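Local coordinates for iron uptake protein A2 (Synechocystis sp., PDB 2VOZ), which binds ferric iron in the periplasm and is probably the substrate-binding subunit of an ABC transporter that imports it, at residues Tyr51-Glu56 / Leu282-Ser287; Ala62-Leu67 / Leu83-Ala88; Arg129-Tyr134 / Ile160-Ser165; Ala207-Ile212 / Ile228-Ser233; Ala266-Asn271 / Asp276-Phe281. All blocks are in the same frame, centred on the assembly; numbering follows the deposited sequence. Where two conformers were deposited one is given.

Contact 1: residues Tyr51-Glu56 / Leu282-Ser287; sequences YDAFGE and LEYLAS
Y284 fits against the end of a second helix through A53 and F54, a helix-helix contact in the first lobe of this two-lobed periplasmic binding protein. Helix 48-54 supplies one wall and helix 275-285 the other. The bump is F54 CB. It sits over one face of the Y284 ring, displaced toward the rim, 4.2 Å from the ring centroid, in a CH-pi contact. The F54 ring carries on past it: with CG anti to the backbone N (chi1 178°), its CD1 comes to 3.9 Å from Y284 CB. The two side chains pass alongside, pointing opposite ways, their ring planes 37° apart. A53 CB fills the hollow beside the phenol end, 3.4 Å from Y284 OH. That hydroxyl hydrogen-bonds L50 O and Y293 OH of the second subunit. Beside this, L285 CD2 meets the edge of the Y51 ring at CE1. Replacing Y284 by alanine would probably leave a gap beside F54 CB and A53 CB, and the L50 carbonyl without its hydroxyl mate. At the helix end, Y284 O is gripped twice, by S287 N at 2.9 Å and by S287 OG at 2.7 Å.

Contact 2: residues Ala62-Leu67 / Leu83-Ala88; sequences ASAEEL and LFTVDA
A64 and L67, in the first turn of helix 64-74, lie over T85 and L83 of strand 82-86. The two backbones run in opposite senses. The CA atoms of A64 and T85 are 6.1 Å apart, and those of L67 and L83 are 8.1 Å apart. The approach is thus closest at the start of the helix. There A64 CB presses on T85 OG1 at 3.1 Å, which is tight for a methyl against an oxygen. The threonine is turned with OG1 anti to its backbone N (chi1 -164°), and this puts the hydroxyl, not the methyl, against A64. The hydroxyl is not left to the methyl alone, since it hydrogen-bonds S41 OG. One turn on, the contact is purely apolar. L83 CD1 reaches L67 CB and L67 CD1, each at 3.9 Å, as the two leucines cross at a slant. S63 is the N-cap residue of the helix. S63 OG gives a 2.7 Å hydrogen bond to the anti lone pair of E66 OE2. The helix is the connection of a beta-alpha-beta crossover from strand 56-61 to strand 82-86. Both strands run parallel to 35-40, whose Y39 touches L67 and L83, while helix 88-96 packs on A64 and T85 through M90 and L91.

Contact 3: residues Arg129-Tyr134 / Ile160-Ser165; sequences RARVLY and ILVRPS
R131 reaches R163 with one end of its guanidinium group. R131 NH2 lies 4.1 Å from R163 CD and 4.2 Å from R163 CG, so it meets the aliphatic part of the second arginine rather than its charged end. The two side chains cross at about a right angle, and their guanidinium planes are 38° apart. V162 CG2 is also near R131 NH2, but V162 was modelled in two conformers and that touch is doubtful. R131 leaves strand 124-136 with CG anti to the backbone N (chi1 -166°), then bends at chi2 toward the loop after strand 160-161. The next shell fixes its head. R131 NH1 makes a salt bridge with D205 OD2, and R131 NH2 hydrogen-bonds N170 OD1. R163 NH1 makes a long, weak ion pair with D205 OD1. Both arginines touch Y169, an iron-binding tyrosine. The R163 side chain lies about 5 Å from that of Y226, another iron-binding residue, and about 5 Å from a sulfate, probably from the crystallisation liquor. The closest charged atoms, R131 NH2 and R163 NE, are 5.5 Å apart. D205 probably offsets part of this positive charge, and what remains may favour anionic groups near the iron site.

Contact 4: residues Ala207-Ile212 / Ile228-Ser233; sequences AQIRAI and IRLQKS
The helix that opens with two of the iron-binding tyrosines, 224-232, packs through L230 against I209 and R210 of helix 205-213. Both belong to the second lobe and are joined by strand 219-223. L230 carries the contact, and each of its methyls has its own partner. L230 CD1 meets I209 CG2 at 4.0 Å. I209 CG1 lies beside the backbone N (chi1 -58°) and CG2 anti to it, which turns the short branch of the isoleucine to L230 CD1. L230 CD2 lies over one face of the R210 guanidinium, 3.6 Å from R210 NH2 and 4.1 Å from R210 CZ. The arginine reaches that far because its chain is extended from CG to NE, and it crosses the leucine obliquely. The CA atoms of I209 and L230 remain 9.8 Å apart, so side chains span the gap between the helices. The side chains of I209 and Y226, an iron-binding residue, are about 4 Å apart. The rim of the guanidinium is taken up elsewhere: R210 NH2 pairs with D238 OD1, and R210 NE with E66 OE1 of the third subunit. S233 OG bonds D238 OD2. The flat face of R210 thus serves as an apolar surface for L230 while its N-H groups meet acids, which would probably fix the rotation of the group and offset its buried charge.

Contact 5: residues Ala266-Asn271 / Asp276-Phe281; sequences AGVLKN and DAAIAF
F281 N donates to A277 O at 2.8 Å, and this backbone bond spans the turn of helix 275-285 that carries A278 and I279, the two residues that V268 touches. A280 N bonds D276 O at 2.9 Å in the same turn. The turn is regular and holds both side chains against the end of strand 261-268. V268 does all the reaching from the strand. Its two methyls straddle A278 CB: V268 CG1 and V268 CG2 each lie 4.0 Å from it. V268 CG2 also reaches I279 CG1 at 4.1 Å, and so it lies between two helix residues one step apart. With V268 CG1 anti to the backbone N (chi1 178°), CG2 falls beside that N, and both branches face the helix. A278 ends at CB, and the backbones come close here, the CA atoms of V268 and A278 being 6.3 Å apart. The contact is wholly apolar between side chains and lies away from the iron site. It joins the strand to the helix that follows it in sequence after a short loop. On the strand side, G267 pairs with L83 of strand 82-86, and A266 with Y124 of strand 124-136. I82 of the former touches both V268 and A278. L282, further along the helix, covers V268 and A266, while A277 and F281 reach strand 35-40 at I36, so the helix lies across several strands of the sheet.

In the fold
From the N terminus, helix 48-54 opens contact 1, whose partner comes 226 residues later at the end of helix 275-285. The other four contacts all fall within that span. Contact 2 closes first, a short loop tying helix 64-74 to strand 82-86. Contact 3 follows, then contact 4; contact 5 is the last of these four to close, just before contact 1. The four come one after another and do not cross. Contacts 1, 2 and 5 belong to the first lobe: contacts 1 and 5 share helix 275-285, and strands 82-86 and 261-268 are neighbours. Contacts 3 and 4 touch each other in the second lobe. Strand 124-136 serves both lobes, and contact 2 meets contact 3 where V86 touches R129.

Contact 1: residues Tyr51-Glu56 / Leu282-Ser287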
# COMPACT_ATOMS: atom_id res chain seq x y z
N TYR B 51 -1.36 0.53 17.70
CA TYR B 51 -2.68 0.98 18.11
C TYR B 51 -3.58 -0.17 18.49
O TYR B 51 -4.31 -0.07 19.45
CB TYR B 51 -3.34 1.81 17.03
CG TYR B 51 -2.60 3.08 16.72
CD1 TYR B 51 -1.77 3.68 17.66
CD2 TYR B 51 -2.77 3.70 15.49
CE1 TYR B 51 -1.08 4.87 17.38
CE2 TYR B 51 -2.11 4.90 15.19
CZ TYR B 51 -1.27 5.47 16.13
OH TYR B 51 -0.61 6.65 15.80
N ASP B 52 -3.55 -1.26 17.72
CA ASP B 52 -4.37 -2.43 18.04
C ASP B 52 -4.10 -2.99 19.42
O ASP B 52 -5.02 -3.49 20.09
CB ASP B 52 -4.15 -3.53 17.02
CG ASP B 52 -5.10 -3.41 15.85
OD1 ASP B 52 -5.63 -2.28 15.63
OD2 ASP B 52 -5.33 -4.42 15.15
N ALA B 53 -2.84 -2.94 19.84
CA ALA B 53 -2.50 -3.42 21.18
C ALA B 53 -3.26 -2.63 22.25
O ALA B 53 -3.54 -3.14 23.32
CB ALA B 53 -1.00 -3.39 21.46
N PHE B 54 -3.55 -1.36 21.96
CA PHE B 54 -4.31 -0.55 22.91
C PHE B 54 -5.81 -0.88 22.92
O PHE B 54 -6.43 -1.06 23.98
CB PHE B 54 -4.13 0.92 22.56
CG PHE B 54 -4.91 1.81 23.46
CD1 PHE B 54 -4.49 2.02 24.77
CD2 PHE B 54 -6.10 2.39 23.01
CE1 PHE B 54 -5.23 2.84 25.63
CE2 PHE B 54 -6.86 3.22 23.86
CZ PHE B 54 -6.41 3.42 25.18
N GLY B 55 -6.42 -0.93 21.74
CA GLY B 55 -7.85 -1.12 21.65
C GLY B 55 -8.30 -0.69 20.28
O GLY B 55 -7.59 -0.92 19.29
N GLU B 56 -9.49 -0.08 20.22
CA GLU B 56 -10.07 0.29 18.93
C GLU B 56 -9.76 1.75 18.72
O GLU B 56 -10.37 2.63 19.32
CB GLU B 56 -11.59 0.03 18.93
CG GLU B 56 -12.28 0.47 17.67
N LEU B 282 -2.64 8.17 25.80
CA LEU B 282 -1.39 8.96 25.95
C LEU B 282 -0.41 8.23 26.85
O LEU B 282 0.78 8.13 26.54
CB LEU B 282 -1.64 10.37 26.51
CG LEU B 282 -2.47 11.31 25.62
CD1 LEU B 282 -2.59 12.60 26.39
CD2 LEU B 282 -1.81 11.50 24.24
N GLU B 283 -0.91 7.65 27.93
CA GLU B 283 -0.04 6.84 28.83
C GLU B 283 0.58 5.66 28.11
O GLU B 283 1.78 5.34 28.31
CB GLU B 283 -0.80 6.38 30.09
CG GLU B 283 -1.16 7.60 30.94
CD GLU B 283 -2.09 7.33 32.13
OE1 GLU B 283 -2.68 6.21 32.23
OE2 GLU B 283 -2.24 8.27 32.95
N TYR B 284 -0.23 4.99 27.30
CA TYR B 284 0.26 3.88 26.51
C TYR B 284 1.36 4.31 25.53
O TYR B 284 2.38 3.65 25.43
CB TYR B 284 -0.91 3.21 25.78
CG TYR B 284 -0.46 2.23 24.72
CD1 TYR B 284 0.08 0.98 25.08
CD2 TYR B 284 -0.61 2.55 23.36
CE1 TYR B 284 0.49 0.08 24.10
CE2 TYR B 284 -0.19 1.64 22.36
CZ TYR B 284 0.33 0.41 22.76
OH TYR B 284 0.73 -0.46 21.74
N LEU B 285 1.15 5.42 24.81
CA LEU B 285 2.16 5.89 23.88
C LEU B 285 3.48 6.22 24.58
O LEU B 285 4.53 6.24 23.93
CB LEU B 285 1.65 7.15 23.19
CG LEU B 285 0.69 7.05 22.01
CD1 LEU B 285 0.66 8.41 21.35
CD2 LEU B 285 1.14 5.99 21.00
N ALA B 286 3.42 6.52 25.88
CA ALA B 286 4.63 6.79 26.68
C ALA B 286 5.26 5.52 27.27
O ALA B 286 6.30 5.57 27.95
CB ALA B 286 4.32 7.76 27.80
N SER B 287 4.64 4.37 27.05
CA SER B 287 5.20 3.12 27.58
C SER B 287 6.44 2.66 26.78
O SER B 287 6.61 3.05 25.60
CB SER B 287 4.11 2.04 27.61
OG SER B 287 3.84 1.58 26.31

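Contact 2: residues Ala62-Leu67 / Leu83-Ala88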
# COMPACT_ATOMS: atom_id res chain seq x y z
N ALA B 62 -5.05 13.41 8.08
CA ALA B 62 -4.98 14.51 7.14
C ALA B 62 -3.78 15.33 7.56
O ALA B 62 -3.22 15.09 8.64
CB ALA B 62 -6.26 15.37 7.16
N SER B 63 -3.40 16.32 6.74
CA SER B 63 -2.30 17.20 7.13
C SER B 63 -2.66 17.93 8.43
O SER B 63 -3.85 18.13 8.76
CB SER B 63 -1.96 18.20 6.03
OG SER B 63 -3.02 19.14 5.86
N ALA B 64 -1.63 18.36 9.15
CA ALA B 64 -1.87 19.03 10.44
C ALA B 64 -2.88 20.19 10.35
O ALA B 64 -3.82 20.24 11.13
CB ALA B 64 -0.54 19.50 11.02
N GLU B 65 -2.67 21.12 9.42
CA GLU B 65 -3.55 22.26 9.32
C GLU B 65 -4.96 21.80 9.00
O GLU B 65 -5.91 22.36 9.51
CB GLU B 65 -3.09 23.23 8.21
CG GLU B 65 -3.76 24.56 8.27
CD GLU B 65 -3.43 25.29 9.56
OE1 GLU B 65 -2.22 25.33 9.95
OE2 GLU B 65 -4.39 25.80 10.17
N GLU B 66 -5.10 20.81 8.12
CA GLU B 66 -6.45 20.31 7.79
C GLU B 66 -7.18 19.72 9.00
O GLU B 66 -8.39 19.92 9.15
CB GLU B 66 -6.42 19.27 6.67
CG GLU B 66 -6.01 19.84 5.29
CD GLU B 66 -5.91 18.70 4.28
OE1 GLU B 66 -6.97 18.33 3.73
OE2 GLU B 66 -4.78 18.18 4.07
N LEU B 67 -6.46 18.96 9.81
CA LEU B 67 -7.07 18.36 11.00
C LEU B 67 -7.50 19.46 11.95
O LEU B 67 -8.59 19.40 12.54
CB LEU B 67 -6.08 17.44 11.69
CG LEU B 67 -5.79 16.13 10.97
CD1 LEU B 67 -4.67 15.42 11.74
CD2 LEU B 67 -7.05 15.25 10.90
N LEU B 83 -5.67 14.75 19.33
CA LEU B 83 -4.99 15.21 18.13
C LEU B 83 -3.51 14.94 18.32
O LEU B 83 -2.90 15.38 19.31
CB LEU B 83 -5.21 16.70 17.91
CG LEU B 83 -4.44 17.38 16.79
CD1 LEU B 83 -4.89 16.82 15.40
CD2 LEU B 83 -4.68 18.91 16.86
N PHE B 84 -2.99 14.20 17.38
CA PHE B 84 -1.57 13.90 17.32
C PHE B 84 -1.00 14.62 16.11
O PHE B 84 -1.50 14.45 14.98
CB PHE B 84 -1.32 12.40 17.17
CG PHE B 84 0.13 12.06 17.28
CD1 PHE B 84 1.02 12.35 16.22
CD2 PHE B 84 0.63 11.57 18.46
CE1 PHE B 84 2.39 12.11 16.37
CE2 PHE B 84 2.02 11.33 18.63
CZ PHE B 84 2.88 11.58 17.59
N THR B 85 0.06 15.40 16.30
CA THR B 85 0.65 16.07 15.16
C THR B 85 2.17 16.26 15.33
O THR B 85 2.75 15.81 16.34
CB THR B 85 -0.11 17.39 14.83
OG1 THR B 85 0.23 17.83 13.51
CG2 THR B 85 0.18 18.46 15.82
N VAL B 86 2.79 16.84 14.32
CA VAL B 86 4.23 16.83 14.23
C VAL B 86 4.64 18.29 14.29
O VAL B 86 4.12 19.13 13.53
CB VAL B 86 4.69 16.14 12.93
CG1 VAL B 86 6.20 16.27 12.75
CG2 VAL B 86 4.23 14.68 12.94
N ASP B 87 5.55 18.55 15.23
CA ASP B 87 6.23 19.81 15.47
C ASP B 87 5.48 20.56 16.54
O ASP B 87 4.24 20.70 16.45
CB ASP B 87 6.39 20.67 14.19
CG ASP B 87 7.49 21.72 14.31
OD1 ASP B 87 8.50 21.60 13.57
OD2 ASP B 87 7.37 22.65 15.17
N ALA B 88 6.22 21.04 17.54
CA ALA B 88 5.63 21.85 18.63
C ALA B 88 4.91 23.07 18.06
O ALA B 88 4.00 23.63 18.70
CB ALA B 88 6.68 22.29 19.67

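Contact 3: residues Arg129-Tyr134 / Ile160-Ser165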
# COMPACT_ATOMS: atom_id res chain seq x y z
N ARG B 129 12.92 14.78 17.22
CA ARG B 129 13.83 14.83 16.09
C ARG B 129 14.77 15.99 16.38
O ARG B 129 14.46 16.85 17.22
CB ARG B 129 13.07 15.11 14.75
CG ARG B 129 12.21 16.41 14.73
CD ARG B 129 10.73 16.24 15.21
NE ARG B 129 10.05 15.22 14.42
CZ ARG B 129 9.57 15.42 13.18
NH1 ARG B 129 9.66 16.62 12.61
NH2 ARG B 129 9.02 14.42 12.50
N ALA B 130 15.92 15.99 15.73
CA ALA B 130 16.89 17.08 15.92
C ALA B 130 17.01 17.81 14.60
O ALA B 130 16.97 17.16 13.55
CB ALA B 130 18.27 16.49 16.32
N ARG B 131 17.16 19.14 14.64
CA ARG B 131 17.37 19.90 13.42
C ARG B 131 18.90 20.11 13.38
O ARG B 131 19.47 20.83 14.20
CB ARG B 131 16.56 21.22 13.39
CG ARG B 131 16.53 21.84 11.97
CD ARG B 131 15.21 22.56 11.76
NE ARG B 131 15.03 23.04 10.39
CZ ARG B 131 14.70 22.26 9.35
NH1 ARG B 131 14.52 20.95 9.51
NH2 ARG B 131 14.54 22.80 8.14
N VAL B 132 19.54 19.40 12.46
CA VAL B 132 20.99 19.30 12.49
C VAL B 132 21.61 19.98 11.28
O VAL B 132 20.90 20.54 10.45
CB VAL B 132 21.43 17.81 12.52
CG1 VAL B 132 20.99 17.13 13.84
CG2 VAL B 132 20.93 17.02 11.27
N LEU B 133 22.93 19.91 11.18
CA LEU B 133 23.62 20.40 10.00
C LEU B 133 24.10 19.23 9.18
O LEU B 133 24.43 18.15 9.73
CB LEU B 133 24.83 21.22 10.41
CG LEU B 133 24.58 22.36 11.39
CD1 LEU B 133 25.82 23.28 11.53
CD2 LEU B 133 23.38 23.18 10.97
N TYR B 134 24.09 19.45 7.87
CA TYR B 134 24.65 18.51 6.91
C TYR B 134 25.76 19.23 6.18
O TYR B 134 25.66 20.43 5.90
CB TYR B 134 23.58 18.02 5.94
CG TYR B 134 22.58 17.17 6.68
CD1 TYR B 134 21.37 17.69 7.09
CD2 TYR B 134 22.90 15.87 7.04
CE1 TYR B 134 20.44 16.91 7.79
CE2 TYR B 134 22.00 15.08 7.74
CZ TYR B 134 20.77 15.62 8.12
OH TYR B 134 19.89 14.81 8.80
N ILE B 160 25.04 28.26 2.23
CA ILE B 160 23.99 27.71 3.10
C ILE B 160 22.74 27.30 2.36
O ILE B 160 22.17 28.07 1.54
CB ILE B 160 23.64 28.71 4.22
CG1 ILE B 160 24.91 29.09 5.04
CG2 ILE B 160 22.50 28.16 5.11
CD1 ILE B 160 25.64 27.94 5.78
N LEU B 161 22.26 26.08 2.63
CA LEU B 161 21.02 25.58 2.05
C LEU B 161 19.95 25.32 3.10
O LEU B 161 20.20 24.60 4.04
CB LEU B 161 21.29 24.27 1.36
CG LEU B 161 22.19 24.43 0.14
CD1 LEU B 161 22.86 23.08 -0.10
CD2 LEU B 161 21.37 24.88 -1.09
N VAL B 162 18.78 25.93 2.94
CA VAL B 162 17.65 25.65 3.82
C VAL B 162 16.35 25.83 3.06
O VAL B 162 16.31 26.60 2.08
CB VAL B 162 17.70 26.54 5.09
CG1 VAL B 162 17.49 28.02 4.73
CG2 VAL B 162 16.68 26.06 6.14
N ARG B 163 15.30 25.11 3.50
CA ARG B 163 14.02 25.18 2.78
C ARG B 163 13.31 26.49 3.12
O ARG B 163 13.77 27.26 3.96
CB ARG B 163 13.18 23.96 3.12
CG ARG B 163 12.70 23.97 4.56
CD ARG B 163 12.01 22.67 4.92
NE ARG B 163 10.86 22.35 4.06
CZ ARG B 163 10.26 21.17 4.10
NH1 ARG B 163 10.71 20.23 4.93
NH2 ARG B 163 9.21 20.93 3.30
N PRO B 164 12.20 26.80 2.42
CA PRO B 164 11.48 28.05 2.63
C PRO B 164 11.04 28.35 4.08
O PRO B 164 10.78 27.43 4.87
CB PRO B 164 10.28 27.90 1.71
CG PRO B 164 10.79 27.10 0.55
CD PRO B 164 11.64 26.05 1.28
N SER B 165 10.90 29.65 4.38
CA SER B 165 10.54 30.11 5.71
C SER B 165 9.13 29.72 6.17
O SER B 165 8.85 29.79 7.37
CB SER B 165 10.68 31.64 5.80
OG SER B 165 9.97 32.20 4.73

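Contact 4: residues Ala207-Ile212 / Ile228-Ser233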
# COMPACT_ATOMS: atom_id res chain seq x y z
N ALA B 207 15.78 17.70 -0.07
CA ALA B 207 16.29 18.50 -1.22
C ALA B 207 17.54 19.29 -0.82
O ALA B 207 18.45 19.51 -1.63
CB ALA B 207 15.19 19.48 -1.77
N GLN B 208 17.59 19.78 0.42
CA GLN B 208 18.80 20.53 0.86
C GLN B 208 20.02 19.60 0.98
O GLN B 208 21.15 19.95 0.64
CB GLN B 208 18.54 21.25 2.18
CG GLN B 208 17.15 21.93 2.23
CD GLN B 208 16.88 22.81 1.01
OE1 GLN B 208 17.78 23.52 0.54
NE2 GLN B 208 15.64 22.80 0.53
N ILE B 209 19.78 18.40 1.49
CA ILE B 209 20.89 17.43 1.65
C ILE B 209 21.37 17.05 0.25
O ILE B 209 22.59 17.03 -0.02
CB ILE B 209 20.39 16.19 2.39
CG1 ILE B 209 19.83 16.59 3.76
CG2 ILE B 209 21.53 15.17 2.60
CD1 ILE B 209 19.21 15.40 4.54
N ARG B 210 20.43 16.77 -0.65
CA ARG B 210 20.82 16.41 -2.02
C ARG B 210 21.54 17.54 -2.74
O ARG B 210 22.43 17.28 -3.56
CB ARG B 210 19.62 15.97 -2.83
CG ARG B 210 19.04 14.64 -2.33
CD ARG B 210 17.97 14.19 -3.36
NE ARG B 210 17.16 13.10 -2.85
CZ ARG B 210 17.52 11.81 -2.91
NH1 ARG B 210 18.70 11.45 -3.45
NH2 ARG B 210 16.70 10.87 -2.41
N ALA B 211 21.17 18.78 -2.39
CA ALA B 211 21.77 19.96 -3.05
C ALA B 211 23.27 20.05 -2.70
O ALA B 211 24.06 20.51 -3.52
CB ALA B 211 21.02 21.24 -2.66
N ILE B 212 23.65 19.57 -1.52
CA ILE B 212 25.08 19.55 -1.14
C ILE B 212 25.76 18.57 -2.07
O ILE B 212 26.81 18.89 -2.62
CB ILE B 212 25.28 19.12 0.31
CG1 ILE B 212 24.60 20.14 1.24
CG2 ILE B 212 26.80 19.04 0.65
CD1 ILE B 212 24.65 19.69 2.75
N ILE B 228 18.78 9.48 7.91
CA ILE B 228 18.62 8.05 8.24
C ILE B 228 17.89 7.35 7.11
O ILE B 228 18.25 6.23 6.73
CB ILE B 228 17.96 7.83 9.63
CG1 ILE B 228 18.61 8.71 10.72
CG2 ILE B 228 18.02 6.32 9.99
CD1 ILE B 228 20.15 8.51 10.85
N ARG B 229 16.88 8.01 6.51
CA ARG B 229 16.17 7.42 5.35
C ARG B 229 17.12 7.11 4.24
O ARG B 229 17.06 6.04 3.68
CB ARG B 229 15.13 8.36 4.76
CG ARG B 229 13.96 8.53 5.62
CD ARG B 229 12.94 9.44 4.94
NE ARG B 229 11.98 9.87 5.94
CZ ARG B 229 11.03 10.78 5.70
NH1 ARG B 229 10.23 11.13 6.69
NH2 ARG B 229 10.88 11.30 4.48
N LEU B 230 17.99 8.07 3.92
CA LEU B 230 18.94 7.92 2.82
C LEU B 230 19.91 6.75 3.12
O LEU B 230 20.14 5.93 2.24
CB LEU B 230 19.73 9.21 2.59
CG LEU B 230 18.87 10.35 2.04
CD1 LEU B 230 19.74 11.64 1.96
CD2 LEU B 230 18.33 9.99 0.65
N GLN B 231 20.38 6.64 4.37
CA GLN B 231 21.30 5.57 4.77
C GLN B 231 20.64 4.19 4.56
O GLN B 231 21.28 3.21 4.14
CB GLN B 231 21.72 5.74 6.22
CG GLN B 231 22.69 6.91 6.45
CD GLN B 231 23.15 6.93 7.88
OE1 GLN B 231 22.52 7.57 8.73
NE2 GLN B 231 24.23 6.19 8.17
N LYS B 232 19.34 4.12 4.85
CA LYS B 232 18.62 2.86 4.78
C LYS B 232 18.17 2.51 3.34
O LYS B 232 17.79 1.34 3.03
CB LYS B 232 17.44 2.93 5.72
CG LYS B 232 17.85 2.79 7.17
CD LYS B 232 16.61 2.85 8.04
CE LYS B 232 16.95 2.64 9.51
NZ LYS B 232 15.69 2.50 10.26
N SER B 233 18.22 3.50 2.46
CA SER B 233 17.70 3.30 1.09
C SER B 233 18.51 2.26 0.32
O SER B 233 19.72 2.23 0.41
CB SER B 233 17.74 4.62 0.33
OG SER B 233 17.33 4.43 -1.02

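Contact 5: residues Ala266-Asn271 / Asp276-Phe281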
# COMPACT_ATOMS: atom_id res chain seq x y z
N ALA B 266 0.96 14.91 21.20
CA ALA B 266 -0.52 14.86 21.19
C ALA B 266 -1.08 15.41 22.49
O ALA B 266 -0.38 15.46 23.51
CB ALA B 266 -0.97 13.44 21.00
N GLY B 267 -2.35 15.77 22.44
CA GLY B 267 -3.07 16.23 23.64
C GLY B 267 -4.48 15.71 23.52
O GLY B 267 -4.93 15.29 22.44
N VAL B 268 -5.19 15.73 24.64
CA VAL B 268 -6.61 15.37 24.63
C VAL B 268 -7.44 16.58 24.20
O VAL B 268 -7.24 17.70 24.71
CB VAL B 268 -7.02 14.94 26.07
CG1 VAL B 268 -8.50 14.60 26.10
CG2 VAL B 268 -6.16 13.74 26.50
N LEU B 269 -8.37 16.35 23.27
CA LEU B 269 -9.23 17.41 22.76
C LEU B 269 -10.27 17.83 23.79
O LEU B 269 -10.78 17.01 24.56
CB LEU B 269 -9.88 16.98 21.45
CG LEU B 269 -8.80 16.84 20.36
CD1 LEU B 269 -9.38 16.10 19.14
CD2 LEU B 269 -8.26 18.18 19.95
N LYS B 270 -10.57 19.13 23.78
CA LYS B 270 -11.47 19.76 24.74
C LYS B 270 -12.74 18.99 24.98
O LYS B 270 -13.19 18.84 26.12
CB LYS B 270 -11.85 21.13 24.24
CG LYS B 270 -12.55 22.01 25.27
CD LYS B 270 -12.43 23.47 24.87
CE LYS B 270 -11.05 24.04 25.21
NZ LYS B 270 -10.96 25.50 24.89
N ASN B 271 -13.43 18.55 23.97
CA ASN B 271 -14.67 17.93 24.45
C ASN B 271 -14.66 16.43 24.18
O ASN B 271 -15.67 15.84 23.80
CB ASN B 271 -15.91 18.69 23.92
CG ASN B 271 -16.17 20.01 24.70
OD1 ASN B 271 -15.92 20.13 25.91
ND2 ASN B 271 -16.69 20.99 24.00
N ASP B 276 -11.30 9.39 29.51
CA ASP B 276 -10.45 8.45 30.25
C ASP B 276 -9.63 7.55 29.32
O ASP B 276 -8.44 7.31 29.58
CB ASP B 276 -11.29 7.64 31.21
CG ASP B 276 -11.81 8.48 32.35
OD1 ASP B 276 -11.06 9.33 32.90
OD2 ASP B 276 -13.00 8.31 32.70
N ALA B 277 -10.26 7.07 28.25
CA ALA B 277 -9.55 6.24 27.27
C ALA B 277 -8.47 7.05 26.58
O ALA B 277 -7.38 6.54 26.26
CB ALA B 277 -10.51 5.63 26.27
N ALA B 278 -8.76 8.34 26.34
CA ALA B 278 -7.79 9.23 25.66
C ALA B 278 -6.53 9.41 26.52
O ALA B 278 -5.40 9.28 26.04
CB ALA B 278 -8.46 10.62 25.36
N ILE B 279 -6.74 9.62 27.82
CA ILE B 279 -5.62 9.74 28.73
C ILE B 279 -4.87 8.42 28.78
O ILE B 279 -3.64 8.41 28.73
CB ILE B 279 -6.09 10.22 30.13
CG1 ILE B 279 -6.66 11.66 30.00
CG2 ILE B 279 -4.96 10.04 31.20
CD1 ILE B 279 -7.37 12.09 31.25
N ALA B 280 -5.61 7.31 28.83
CA ALA B 280 -5.00 5.98 28.85
C ALA B 280 -4.14 5.74 27.59
O ALA B 280 -3.08 5.12 27.66
CB ALA B 280 -6.09 4.90 28.97
N PHE B 281 -4.63 6.26 26.47
CA PHE B 281 -3.92 6.14 25.23
C PHE B 281 -2.61 6.93 25.31
O PHE B 281 -1.57 6.39 24.94
CB PHE B 281 -4.75 6.63 24.05
CG PHE B 281 -4.03 6.53 22.75
CD1 PHE B 281 -3.85 5.28 22.15
CD2 PHE B 281 -3.49 7.65 22.15
CE1 PHE B 281 -3.19 5.15 20.95
CE2 PHE B 281 -2.80 7.52 20.92
CZ PHE B 281 -2.65 6.28 20.35